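Local coordinates for protein truncated hemoglobin from geobacillus stearothermophilus (Geobacillus stearothermophilus, PDB 2BKM) that binds heme and molecular oxygen as a truncated hemoglobin, and so probably serves in oxygen storage, transport or related chemistry, at residues Tyr24-Ala29 with Met96-Leu101; Leu52-Tyr55 with Leu61-Ala64; His30-Pro35 with Thr81-Glu86; Gln4-Ala9 with Arg106-His111. All blocks are in the same frame, centred on the assembly; numbering follows the deposited sequence. Where two conformers were deposited one is given.

Interaction 1. Residues Tyr24-Ala29 with Met96-Leu101; sequences YRRVAA and MDEIGL. With ACT (acetate ion), chain E.
E98 receives two arginines from the neighbouring helix, one on each carboxylate oxygen, a compact example of a surface salt-bridge network. R25 NH1 donates to E98 OE1 at 3.0 Å, within the plane of its guanidinium but from above the plane of the carboxylate. R26 NE meets E98 OE2 at 3.1 Å, nearly along the C-O axis, and its NH2 adds a weak bond to the same oxygen. Neither pair lies flat: the carboxylate plane is turned about 46° from the guanidinium of R25 and 52° from that of R26. A water links R25 NE to E98 OE2, accepting from the first and donating to the second.

In the next shell, the glutamate reaches across because CG stands anti to its backbone N (chi1 177°) and the chain stays extended beyond it. R25 is also paired with E21 through NH2, while R26 lays its side chain against C91 and A94 of helix 82-98. With an alanine in place of R26, OE2 of E98 would probably be left without its arginine and the carboxylate freer to turn. Just beyond E98 the helix stops in a Schellman motif, with G100 at positive phi and L101 N bonded to M96 O at 2.9 Å. Y24 belongs to the oxygen pocket; its OH approaches an acetate, probably from the crystallisation liquor, implausibly closely, so that bond is doubtful.

The contact thus joins the two helices through charge at the surface, where two positive groups probably favour an ionised glutamate.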
# COMPACT_ATOMS: atom_id res chain seq x y z
N TYR A 24 -2.36 -1.85 -8.26
CA TYR A 24 -2.04 -3.23 -8.66
C TYR A 24 -1.79 -3.36 -10.13
O TYR A 24 -1.04 -4.26 -10.55
CB TYR A 24 -3.01 -4.26 -8.11
CG TYR A 24 -2.73 -4.40 -6.65
CD1 TYR A 24 -3.59 -3.88 -5.70
CD2 TYR A 24 -1.54 -4.98 -6.23
CE1 TYR A 24 -3.28 -3.95 -4.35
CE2 TYR A 24 -1.22 -5.06 -4.91
CZ TYR A 24 -2.09 -4.53 -3.96
OH TYR A 24 -1.78 -4.59 -2.62
N ARG A 25 -2.35 -2.45 -10.94
CA ARG A 25 -1.93 -2.46 -12.34
C ARG A 25 -0.43 -2.13 -12.47
O ARG A 25 0.27 -2.69 -13.32
CB ARG A 25 -2.73 -1.46 -13.17
CG ARG A 25 -4.16 -1.87 -13.39
CD ARG A 25 -4.75 -0.98 -14.49
NE ARG A 25 -4.88 0.42 -14.07
CZ ARG A 25 -5.97 0.90 -13.48
NH1 ARG A 25 -6.04 2.18 -13.13
NH2 ARG A 25 -7.00 0.09 -13.25
N ARG A 26 0.06 -1.21 -11.63
CA ARG A 26 1.47 -0.85 -11.67
C ARG A 26 2.33 -1.98 -11.12
O ARG A 26 3.39 -2.25 -11.64
CB ARG A 26 1.72 0.43 -10.88
CG ARG A 26 1.06 1.72 -11.39
CD ARG A 26 1.12 1.97 -12.88
NE ARG A 26 0.72 3.37 -13.06
CZ ARG A 26 1.50 4.33 -13.55
NH1 ARG A 26 2.73 4.08 -13.99
NH2 ARG A 26 1.01 5.56 -13.62
N VAL A 27 1.88 -2.61 -10.03
CA VAL A 27 2.62 -3.70 -9.45
C VAL A 27 2.77 -4.81 -10.44
O VAL A 27 3.85 -5.37 -10.57
CB VAL A 27 1.91 -4.20 -8.16
CG1 VAL A 27 2.54 -5.50 -7.68
CG2 VAL A 27 1.99 -3.13 -7.05
N ALA A 28 1.69 -5.11 -11.16
CA ALA A 28 1.74 -6.23 -12.10
C ALA A 28 2.80 -5.99 -13.16
O ALA A 28 3.38 -6.96 -13.68
CB ALA A 28 0.38 -6.44 -12.74
N ALA A 29 3.06 -4.72 -13.47
CA ALA A 29 3.97 -4.32 -14.54
C ALA A 29 5.40 -4.09 -14.02
O ALA A 29 6.33 -3.87 -14.79
CB ALA A 29 3.46 -3.07 -15.23
N MET A 96 -1.19 7.08 -7.15
CA MET A 96 -1.78 8.29 -6.60
C MET A 96 -1.86 9.34 -7.67
O MET A 96 -2.90 9.98 -7.82
CB MET A 96 -1.00 8.80 -5.39
CG MET A 96 -1.14 7.90 -4.20
SD MET A 96 0.01 8.35 -2.90
CE MET A 96 -0.69 7.44 -1.53
N ASP A 97 -0.77 9.50 -8.43
CA ASP A 97 -0.79 10.51 -9.51
C ASP A 97 -1.88 10.15 -10.53
O ASP A 97 -2.65 11.04 -10.99
CB ASP A 97 0.52 10.58 -10.23
CG ASP A 97 1.65 11.10 -9.41
OD1 ASP A 97 1.43 11.70 -8.34
OD2 ASP A 97 2.81 10.90 -9.84
N GLU A 98 -1.99 8.87 -10.86
CA GLU A 98 -2.87 8.44 -11.96
C GLU A 98 -4.31 8.72 -11.58
O GLU A 98 -5.09 9.10 -12.45
CB GLU A 98 -2.69 6.96 -12.19
CG GLU A 98 -3.61 6.38 -13.25
CD GLU A 98 -3.26 4.93 -13.55
OE1 GLU A 98 -4.11 4.26 -14.14
OE2 GLU A 98 -2.15 4.47 -13.20
N ILE A 99 -4.67 8.54 -10.32
CA ILE A 99 -6.08 8.72 -9.93
C ILE A 99 -6.35 10.17 -9.60
O ILE A 99 -7.46 10.53 -9.19
CB ILE A 99 -6.50 7.81 -8.77
CG1 ILE A 99 -5.77 8.19 -7.45
CG2 ILE A 99 -6.28 6.34 -9.17
CD1 ILE A 99 -6.52 7.63 -6.22
N GLY A 100 -5.32 11.00 -9.79
CA GLY A 100 -5.41 12.43 -9.51
C GLY A 100 -5.51 12.78 -8.05
O GLY A 100 -6.06 13.83 -7.72
N LEU A 101 -4.92 11.97 -7.16
CA LEU A 101 -4.92 12.26 -5.73
C LEU A 101 -3.68 13.05 -5.38
O LEU A 101 -2.56 12.50 -5.36
CB LEU A 101 -4.90 10.97 -4.92
CG LEU A 101 -4.77 11.13 -3.42
CD1 LEU A 101 -5.95 11.89 -2.77
CD2 LEU A 101 -4.56 9.77 -2.77
C ACT E . 0.66 -5.34 -1.19
O ACT E . 0.51 -4.55 -2.12
OXT ACT E . 1.61 -5.12 -0.46
CH3 ACT E . -0.26 -6.47 -0.96
O HOH W 1 -2.32 1.79 -13.05

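Interaction 2. Residues Leu52-Tyr55 with Leu61-Ala64; sequences LTQY and LYTA. With HEM (protoporphyrin IX containing Fe), chain D.
Q54 reaches the start of helix 61-66 because a chi1 of 171° swings its CG away from the backbone N and the chain runs straight on from there, carrying the amide to the backbone of Y62 and T63. Q54 OE1 accepts from T63 N at 2.9 Å, in the carbonyl plane on a lone pair, with an N-H...O angle of 166°. A weak, more bent bond from Y62 N meets the same oxygen. The other end of the amide is used as well: Q54 NE2 donates to T63 OG1 at 2.9 Å, the hydroxyl lying tilted from the amide plane. With both ends engaged, the amide is fixed against a flip.

Beside this polar grip, CG2 of T53 touches CD1 of L61 at 3.8 Å, while the threonine hydroxyl turns back to K49 O in its own helix. Y62 sets its CB 3.3 Å from Q54 OE1 and sends its ring the other way, to the heme. There its OH donates to O2D of a propionate, which approaches at the ring edge; the modelled separation is very short and its exact length less certain. CBC of a heme vinyl lies over one face of the Y55 ring, toward its rim.

Side-chain capture of backbone N-H groups in a helix's first turn is the principle illustrated here. In this globin it ties helix 42-55 to helix 61-66 across a short connection, at the propionate side of the heme pocket.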
# COMPACT_ATOMS: atom_id res chain seq x y z
N LEU A 52 -6.01 -0.76 3.79
CA LEU A 52 -5.77 0.67 3.71
C LEU A 52 -6.94 1.43 4.33
O LEU A 52 -6.75 2.44 4.99
CB LEU A 52 -5.56 1.10 2.27
CG LEU A 52 -4.23 0.64 1.66
CD1 LEU A 52 -4.21 1.05 0.23
CD2 LEU A 52 -3.05 1.23 2.44
N THR A 53 -8.15 0.87 4.20
CA THR A 53 -9.31 1.48 4.84
C THR A 53 -9.08 1.58 6.34
O THR A 53 -9.21 2.64 6.94
CB THR A 53 -10.56 0.62 4.51
OG1 THR A 53 -10.81 0.72 3.11
CG2 THR A 53 -11.76 1.13 5.33
N GLN A 54 -8.69 0.47 6.94
CA GLN A 54 -8.44 0.43 8.36
C GLN A 54 -7.23 1.28 8.75
O GLN A 54 -7.27 2.00 9.72
CB GLN A 54 -8.29 -1.05 8.71
CG GLN A 54 -7.83 -1.41 10.07
CD GLN A 54 -7.85 -2.91 10.22
OE1 GLN A 54 -8.72 -3.58 9.67
NE2 GLN A 54 -6.90 -3.44 10.96
N TYR A 55 -6.17 1.18 7.96
CA TYR A 55 -4.95 1.89 8.21
C TYR A 55 -5.17 3.38 8.24
O TYR A 55 -4.51 4.08 9.00
CB TYR A 55 -4.07 1.58 7.04
CG TYR A 55 -2.67 2.12 6.97
CD1 TYR A 55 -2.36 3.18 6.12
CD2 TYR A 55 -1.66 1.52 7.69
CE1 TYR A 55 -1.08 3.59 5.94
CE2 TYR A 55 -0.34 1.93 7.51
CZ TYR A 55 -0.07 2.97 6.64
OH TYR A 55 1.22 3.36 6.46
N LEU A 61 -11.86 -3.12 8.47
CA LEU A 61 -12.29 -4.15 7.53
C LEU A 61 -11.33 -5.31 7.42
O LEU A 61 -11.72 -6.45 7.17
CB LEU A 61 -12.46 -3.53 6.16
CG LEU A 61 -13.51 -2.43 6.05
CD1 LEU A 61 -13.64 -2.04 4.58
CD2 LEU A 61 -14.85 -2.88 6.61
N TYR A 62 -10.05 -5.00 7.51
CA TYR A 62 -9.06 -6.02 7.33
C TYR A 62 -9.06 -7.00 8.51
O TYR A 62 -9.11 -8.21 8.31
CB TYR A 62 -7.67 -5.39 7.13
CG TYR A 62 -6.59 -6.43 6.95
CD1 TYR A 62 -6.21 -6.88 5.69
CD2 TYR A 62 -5.99 -7.04 8.08
CE1 TYR A 62 -5.23 -7.87 5.53
CE2 TYR A 62 -5.02 -8.04 7.92
CZ TYR A 62 -4.64 -8.43 6.66
OH TYR A 62 -3.71 -9.42 6.55
N THR A 63 -9.04 -6.45 9.72
CA THR A 63 -9.02 -7.31 10.91
C THR A 63 -10.24 -8.22 10.91
O THR A 63 -10.13 -9.42 11.20
CB THR A 63 -8.94 -6.49 12.16
OG1 THR A 63 -7.63 -5.91 12.23
CG2 THR A 63 -9.13 -7.37 13.40
N ALA A 64 -11.38 -7.66 10.53
CA ALA A 64 -12.65 -8.40 10.56
C ALA A 64 -12.55 -9.66 9.74
O ALA A 64 -13.07 -10.70 10.11
CB ALA A 64 -13.80 -7.53 10.07
CHA HEM D . 0.82 -8.78 1.14
CHB HEM D . 4.88 -7.42 -1.06
CHC HEM D . 4.73 -3.28 1.46
CHD HEM D . 0.22 -4.27 2.79
C1A HEM D . 1.91 -8.72 0.31
C2A HEM D . 2.30 -9.79 -0.58
C3A HEM D . 3.42 -9.40 -1.19
C4A HEM D . 3.77 -8.10 -0.69
CMA HEM D . 4.20 -10.21 -2.24
CAA HEM D . 1.52 -11.10 -0.80
CBA HEM D . 0.24 -10.79 -1.55
CGA HEM D . -0.77 -11.93 -1.51
O1A HEM D . -0.47 -13.06 -1.01
O2A HEM D . -1.92 -11.71 -1.97
C1B HEM D . 5.20 -6.20 -0.52
C2B HEM D . 6.43 -5.48 -0.78
C3B HEM D . 6.39 -4.36 -0.06
C4B HEM D . 5.15 -4.30 0.67
CMB HEM D . 7.56 -5.91 -1.75
CAB HEM D . 7.48 -3.30 -0.04
CBB HEM D . 7.75 -2.57 1.05
C1C HEM D . 3.46 -3.14 1.97
C2C HEM D . 2.91 -1.94 2.56
C3C HEM D . 1.66 -2.26 2.91
C4C HEM D . 1.40 -3.64 2.56
CMC HEM D . 3.63 -0.57 2.72
CAC HEM D . 0.57 -1.38 3.54
CBC HEM D . 0.74 -0.14 3.98
C1D HEM D . -0.00 -5.58 2.50
C2D HEM D . -1.19 -6.29 2.90
C3D HEM D . -0.99 -7.68 2.40
C4D HEM D . 0.31 -7.69 1.78
CMD HEM D . -2.41 -5.72 3.63
CAD HEM D . -1.96 -8.83 2.55
CBD HEM D . -1.54 -9.69 3.76
CGD HEM D . -2.45 -10.89 3.76
O1D HEM D . -2.20 -11.88 2.98
O2D HEM D . -3.47 -10.82 4.50
NA HEM D . 2.84 -7.70 0.22
NB HEM D . 4.47 -5.45 0.37
NC HEM D . 2.52 -4.14 1.97
ND HEM D . 0.86 -6.44 1.84
FE HEM D . 2.68 -5.94 1.12

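Interaction 3. Residues His30-Pro35 with Thr81-Glu86; sequences HPDLRP and TPKRAE. With HEM (protoporphyrin IX containing Fe), chain D.
At the rim of the heme pocket, the loop 30-35 is fastened to the first turn of helix 82-98 by an arginine that binds a backbone carbonyl. R84 NE donates to D32 O at 2.9 Å with a C=O...N angle of 162°, though the oxygen stands 27° out of the guanidinium plane and the N-H...O angle is only 137°. The arginine chain is extended from CG to NE, and its CG and CD also lie close to D32 O. NH1 donates to a water, which returns a weak bond to D32 O, and NH2 is bonded to E79 O. A leucine in place of R84 would probably leave the carbonyls of D32 and E79 without their donor and the loop less firmly tied to the helix.

The helix start follows the N-cap pattern: T81, just before the first turn, accepts from R84 N through OG1 at 3.1 Å. The loop has its own bracing, for H30 ND1 accepts from D32 N in the plane of the imidazole, and H30 O accepts from both L33 N and R34 N. In the two-on-two helical sandwich of truncated hemoglobins, this loop joins two of the helices, 12-29 and 42-55.

Outside the central bond, K83 crosses D32 at about a right angle, its CE 3.4 Å from D32 OD2, while NZ forms only a long salt bridge of 3.9 Å with the same oxygen. On the heme side L33 sets CD2 3.8 Å from R84 O and close to the methyl CMB of the heme, and A85 CB touches the heme vinyl carbon CBB at 3.7 Å.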
# COMPACT_ATOMS: atom_id res chain seq x y z
N HIS A 30 5.58 -4.15 -12.72
CA HIS A 30 6.88 -3.80 -12.22
C HIS A 30 7.81 -5.00 -12.13
O HIS A 30 7.53 -5.94 -11.41
CB HIS A 30 6.76 -3.11 -10.87
CG HIS A 30 7.97 -2.29 -10.54
ND1 HIS A 30 9.23 -2.83 -10.37
CD2 HIS A 30 8.10 -0.96 -10.41
CE1 HIS A 30 10.09 -1.86 -10.13
NE2 HIS A 30 9.43 -0.71 -10.13
N PRO A 31 8.96 -4.94 -12.82
CA PRO A 31 9.87 -6.11 -12.77
C PRO A 31 10.45 -6.47 -11.39
O PRO A 31 10.83 -7.63 -11.15
CB PRO A 31 10.98 -5.71 -13.74
CG PRO A 31 10.94 -4.24 -13.77
CD PRO A 31 9.49 -3.86 -13.67
N ASP A 32 10.52 -5.51 -10.47
CA ASP A 32 11.02 -5.82 -9.15
C ASP A 32 9.94 -6.39 -8.25
O ASP A 32 10.28 -6.91 -7.16
CB ASP A 32 11.60 -4.60 -8.47
CG ASP A 32 12.83 -4.11 -9.16
OD1 ASP A 32 13.68 -4.97 -9.49
OD2 ASP A 32 12.95 -2.89 -9.39
N LEU A 33 8.68 -6.28 -8.68
CA LEU A 33 7.57 -6.75 -7.85
C LEU A 33 6.82 -7.92 -8.43
O LEU A 33 6.47 -8.86 -7.69
CB LEU A 33 6.58 -5.60 -7.58
CG LEU A 33 7.24 -4.37 -6.96
CD1 LEU A 33 6.15 -3.35 -6.83
CD2 LEU A 33 7.82 -4.75 -5.62
N ARG A 34 6.57 -7.86 -9.73
CA ARG A 34 5.76 -8.84 -10.46
C ARG A 34 6.09 -10.29 -10.07
O ARG A 34 5.15 -11.08 -9.86
CB ARG A 34 5.88 -8.64 -11.98
CG ARG A 34 4.89 -9.46 -12.83
CD ARG A 34 5.38 -9.57 -14.29
NE ARG A 34 4.85 -10.73 -15.01
CZ ARG A 34 3.86 -11.53 -14.60
NH1 ARG A 34 3.22 -11.33 -13.45
NH2 ARG A 34 3.49 -12.56 -15.36
N PRO A 35 7.38 -10.64 -9.91
CA PRO A 35 7.56 -12.07 -9.71
C PRO A 35 7.21 -12.54 -8.31
O PRO A 35 6.92 -13.74 -8.14
CB PRO A 35 9.05 -12.30 -10.03
CG PRO A 35 9.59 -10.96 -10.56
CD PRO A 35 8.68 -9.93 -9.94
N THR A 81 13.75 -6.14 -0.06
CA THR A 81 14.94 -5.31 -0.03
C THR A 81 14.53 -3.83 -0.10
O THR A 81 13.39 -3.53 -0.45
CB THR A 81 15.75 -5.58 -1.27
OG1 THR A 81 14.89 -5.40 -2.39
CG2 THR A 81 16.31 -7.07 -1.24
N PRO A 82 15.45 -2.92 0.24
CA PRO A 82 15.15 -1.51 0.02
C PRO A 82 14.74 -1.24 -1.44
O PRO A 82 13.77 -0.49 -1.66
CB PRO A 82 16.45 -0.83 0.37
CG PRO A 82 17.00 -1.76 1.47
CD PRO A 82 16.73 -3.10 0.93
N LYS A 83 15.38 -1.88 -2.42
CA LYS A 83 15.00 -1.67 -3.80
C LYS A 83 13.55 -2.04 -4.01
O LYS A 83 12.83 -1.36 -4.74
CB LYS A 83 15.93 -2.44 -4.74
CG LYS A 83 15.65 -2.22 -6.21
CD LYS A 83 16.65 -2.96 -7.10
CE LYS A 83 16.21 -2.83 -8.53
NZ LYS A 83 16.50 -1.45 -8.99
N ARG A 84 13.10 -3.15 -3.42
CA ARG A 84 11.73 -3.56 -3.60
C ARG A 84 10.79 -2.59 -2.90
O ARG A 84 9.70 -2.34 -3.41
CB ARG A 84 11.51 -5.01 -3.17
CG ARG A 84 12.01 -5.96 -4.24
CD ARG A 84 11.68 -7.40 -3.88
NE ARG A 84 11.86 -8.23 -5.07
CZ ARG A 84 12.10 -9.53 -5.02
NH1 ARG A 84 12.21 -10.20 -6.15
NH2 ARG A 84 12.18 -10.16 -3.84
N ALA A 85 11.18 -2.13 -1.72
CA ALA A 85 10.36 -1.11 -1.05
C ALA A 85 10.27 0.14 -1.91
O ALA A 85 9.16 0.70 -2.04
CB ALA A 85 10.91 -0.78 0.30
N GLU A 86 11.37 0.52 -2.53
CA GLU A 86 11.29 1.68 -3.42
C GLU A 86 10.39 1.40 -4.59
O GLU A 86 9.67 2.28 -5.08
CB GLU A 86 12.67 2.11 -3.93
CG GLU A 86 13.53 2.65 -2.90
CD GLU A 86 13.03 3.97 -2.37
OE1 GLU A 86 13.07 4.17 -1.14
OE2 GLU A 86 12.64 4.80 -3.22
CHA HEM D . 0.82 -8.78 1.14
CHB HEM D . 4.88 -7.42 -1.06
CHC HEM D . 4.73 -3.28 1.46
CHD HEM D . 0.22 -4.27 2.79
C1A HEM D . 1.91 -8.72 0.31
C2A HEM D . 2.30 -9.79 -0.58
C3A HEM D . 3.42 -9.40 -1.19
C4A HEM D . 3.77 -8.10 -0.69
CMA HEM D . 4.20 -10.21 -2.24
CAA HEM D . 1.52 -11.10 -0.80
CBA HEM D . 0.24 -10.79 -1.55
CGA HEM D . -0.77 -11.93 -1.51
O1A HEM D . -0.47 -13.06 -1.01
O2A HEM D . -1.92 -11.71 -1.97
C1B HEM D . 5.20 -6.20 -0.52
C2B HEM D . 6.43 -5.48 -0.78
C3B HEM D . 6.39 -4.36 -0.06
C4B HEM D . 5.15 -4.30 0.67
CMB HEM D . 7.56 -5.91 -1.75
CAB HEM D . 7.48 -3.30 -0.04
CBB HEM D . 7.75 -2.57 1.05
C1C HEM D . 3.46 -3.14 1.97
C2C HEM D . 2.91 -1.94 2.56
C3C HEM D . 1.66 -2.26 2.91
C4C HEM D . 1.40 -3.64 2.56
CMC HEM D . 3.63 -0.57 2.72
CAC HEM D . 0.57 -1.38 3.54
CBC HEM D . 0.74 -0.14 3.98
C1D HEM D . -0.00 -5.58 2.50
C2D HEM D . -1.19 -6.29 2.90
C3D HEM D . -0.99 -7.68 2.40
C4D HEM D . 0.31 -7.69 1.78
CMD HEM D . -2.41 -5.72 3.63
CAD HEM D . -1.96 -8.83 2.55
CBD HEM D . -1.54 -9.69 3.76
CGD HEM D . -2.45 -10.89 3.76
O1D HEM D . -2.20 -11.88 2.98
O2D HEM D . -3.47 -10.82 4.50
NA HEM D . 2.84 -7.70 0.22
NB HEM D . 4.47 -5.45 0.37
NC HEM D . 2.52 -4.14 1.97
ND HEM D . 0.86 -6.44 1.84
FE HEM D . 2.68 -5.94 1.12
O HOH W 2 13.01 -8.45 -8.28

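Interaction 4. Residues Gln4-Ala9 with Arg106-His111; sequences QTLYEA and REQFYH
L6 makes the apolar part of this contact with one methyl of its branch: CD2 rests on the backbone of F109, 3.8 Å from its CA, and reaches its CB at 4.0 Å. F109 meets the leucine with its near end alone, since its ring leads away into the core. In L6, CG lies beside the carbonyl carbon (chi1 -169°), and together with a chi2 of 51° this turns the branch toward helix 104-120.

A methyl-to-amide approach stands apart from this. The other methyl, CD1 of L6, comes within 3.5 Å of NE2 of Q108; Q108 was modelled in two conformers, and this part of the contact is less settled.

The polar bonds of 4-9 lie within that segment, at the helix start. T5 and E8 form a capping box: T5 N donates to E8 OE1 at 3.1 Å, and E8 N is bonded in return to the threonine hydroxyl, whose position is less sure.

Among its neighbours, helix 6-9 lies against helix 104-120 with L56 touching both L6 and F109. The F109 ring continues inward to L19 of helix 12-29, L52 and Y55 of helix 42-55, and M96 of helix 82-98.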
# COMPACT_ATOMS: atom_id res chain seq x y z
N GLN A 4 -10.15 15.20 11.30
CA GLN A 4 -10.87 14.22 10.48
C GLN A 4 -9.87 13.10 10.26
O GLN A 4 -8.65 13.33 10.32
CB GLN A 4 -11.34 14.80 9.14
CG GLN A 4 -10.23 15.17 8.17
CD GLN A 4 -10.74 15.80 6.87
OE1 GLN A 4 -10.06 16.64 6.28
NE2 GLN A 4 -11.93 15.40 6.43
N THR A 5 -10.37 11.89 10.04
CA THR A 5 -9.43 10.81 9.78
C THR A 5 -8.81 11.04 8.44
O THR A 5 -9.36 11.72 7.57
CB THR A 5 -10.09 9.42 9.75
OG1 THR A 5 -11.06 9.39 8.70
CG2 THR A 5 -10.76 9.06 11.11
N LEU A 6 -7.66 10.43 8.26
CA LEU A 6 -6.98 10.56 7.01
C LEU A 6 -7.80 9.88 5.91
O LEU A 6 -7.83 10.30 4.76
CB LEU A 6 -5.61 9.95 7.21
CG LEU A 6 -4.65 10.21 6.08
CD1 LEU A 6 -4.58 11.72 5.72
CD2 LEU A 6 -3.30 9.74 6.54
N TYR A 7 -8.49 8.81 6.28
CA TYR A 7 -9.42 8.15 5.39
C TYR A 7 -10.41 9.15 4.79
O TYR A 7 -10.54 9.25 3.58
CB TYR A 7 -10.16 7.07 6.18
CG TYR A 7 -11.14 6.27 5.39
CD1 TYR A 7 -12.51 6.32 5.71
CD2 TYR A 7 -10.72 5.36 4.42
CE1 TYR A 7 -13.42 5.54 5.03
CE2 TYR A 7 -11.64 4.58 3.73
CZ TYR A 7 -12.99 4.68 4.05
OH TYR A 7 -13.90 3.87 3.40
N GLU A 8 -11.10 9.91 5.66
CA GLU A 8 -12.02 10.93 5.16
C GLU A 8 -11.28 12.00 4.37
O GLU A 8 -11.75 12.48 3.33
CB GLU A 8 -12.71 11.58 6.35
CG GLU A 8 -13.66 10.67 7.10
CD GLU A 8 -13.55 10.77 8.64
OE1 GLU A 8 -13.32 11.89 9.20
OE2 GLU A 8 -13.68 9.72 9.31
N ALA A 9 -10.13 12.44 4.89
CA ALA A 9 -9.38 13.52 4.29
C ALA A 9 -9.06 13.25 2.85
O ALA A 9 -9.01 14.18 2.05
CB ALA A 9 -8.10 13.79 5.11
N ARG A 106 -2.90 13.51 0.70
CA ARG A 106 -2.13 12.50 -0.02
C ARG A 106 -0.75 12.35 0.56
O ARG A 106 -0.29 11.20 0.76
CB ARG A 106 -2.00 12.89 -1.47
CG ARG A 106 -1.18 11.86 -2.22
CD ARG A 106 -0.44 12.51 -3.25
NE ARG A 106 0.74 11.80 -3.75
CZ ARG A 106 0.98 11.66 -5.06
NH1 ARG A 106 2.09 11.04 -5.43
NH2 ARG A 106 0.11 12.07 -5.99
N GLU A 107 -0.05 13.45 0.82
CA GLU A 107 1.34 13.28 1.24
C GLU A 107 1.44 12.72 2.63
O GLU A 107 2.37 11.96 2.94
CB GLU A 107 2.13 14.59 1.12
CG GLU A 107 2.05 15.21 -0.22
CD GLU A 107 2.69 14.46 -1.31
OE1 GLU A 107 3.23 13.31 -1.14
OE2 GLU A 107 2.67 15.07 -2.42
N GLN A 108 0.49 13.07 3.49
CA GLN A 108 0.49 12.52 4.84
C GLN A 108 0.29 11.00 4.75
O GLN A 108 0.98 10.22 5.44
CB GLN A 108 -0.67 13.11 5.66
CG GLN A 108 -0.44 14.49 6.17
CD GLN A 108 -1.72 15.17 6.64
OE1 GLN A 108 -1.77 16.41 6.72
NE2 GLN A 108 -2.76 14.40 6.92
N PHE A 109 -0.65 10.59 3.93
CA PHE A 109 -0.88 9.16 3.71
C PHE A 109 0.37 8.50 3.12
O PHE A 109 0.82 7.46 3.61
CB PHE A 109 -2.09 9.05 2.76
CG PHE A 109 -2.44 7.67 2.33
CD1 PHE A 109 -3.24 7.51 1.20
CD2 PHE A 109 -2.07 6.52 3.04
CE1 PHE A 109 -3.65 6.24 0.76
CE2 PHE A 109 -2.48 5.25 2.62
CZ PHE A 109 -3.22 5.10 1.47
N TYR A 110 0.94 9.11 2.09
CA TYR A 110 2.13 8.56 1.47
C TYR A 110 3.23 8.43 2.49
O TYR A 110 3.93 7.40 2.50
CB TYR A 110 2.57 9.45 0.32
CG TYR A 110 3.76 8.84 -0.38
CD1 TYR A 110 4.99 9.40 -0.23
CD2 TYR A 110 3.63 7.66 -1.11
CE1 TYR A 110 6.12 8.86 -0.80
CE2 TYR A 110 4.73 7.08 -1.74
CZ TYR A 110 5.97 7.70 -1.57
OH TYR A 110 7.09 7.14 -2.11
N HIS A 111 3.39 9.43 3.38
CA HIS A 111 4.46 9.33 4.37
C HIS A 111 4.21 8.20 5.33
O HIS A 111 5.15 7.54 5.76
CB HIS A 111 4.61 10.65 5.10
CG HIS A 111 5.14 11.70 4.21
ND1 HIS A 111 4.88 13.04 4.40
CD2 HIS A 111 5.89 11.62 3.08
CE1 HIS A 111 5.45 13.74 3.43
NE2 HIS A 111 6.10 12.91 2.63

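From the N terminus, helix 6-9 first meets helix 104-120, so interaction 4 closes the longest loop and encloses the other three. Within it, interaction 1 brings the end of helix 12-29 to that of helix 82-98. Interaction 3 is nested inside interaction 1, joining the loop that follows helix 12-29 to the start of helix 82-98, and interaction 2 is a short closure nested within all of them. None cross. Interactions 2 and 3 both touch the heme, from opposite sides of the chain's centre. Direct contacts connect the set: D97 of interaction 1 forms a salt bridge with R106 of interaction 4, V27 of interaction 1 packs on L33 of interaction 3, and T53 of interaction 2 on Y7 of interaction 4.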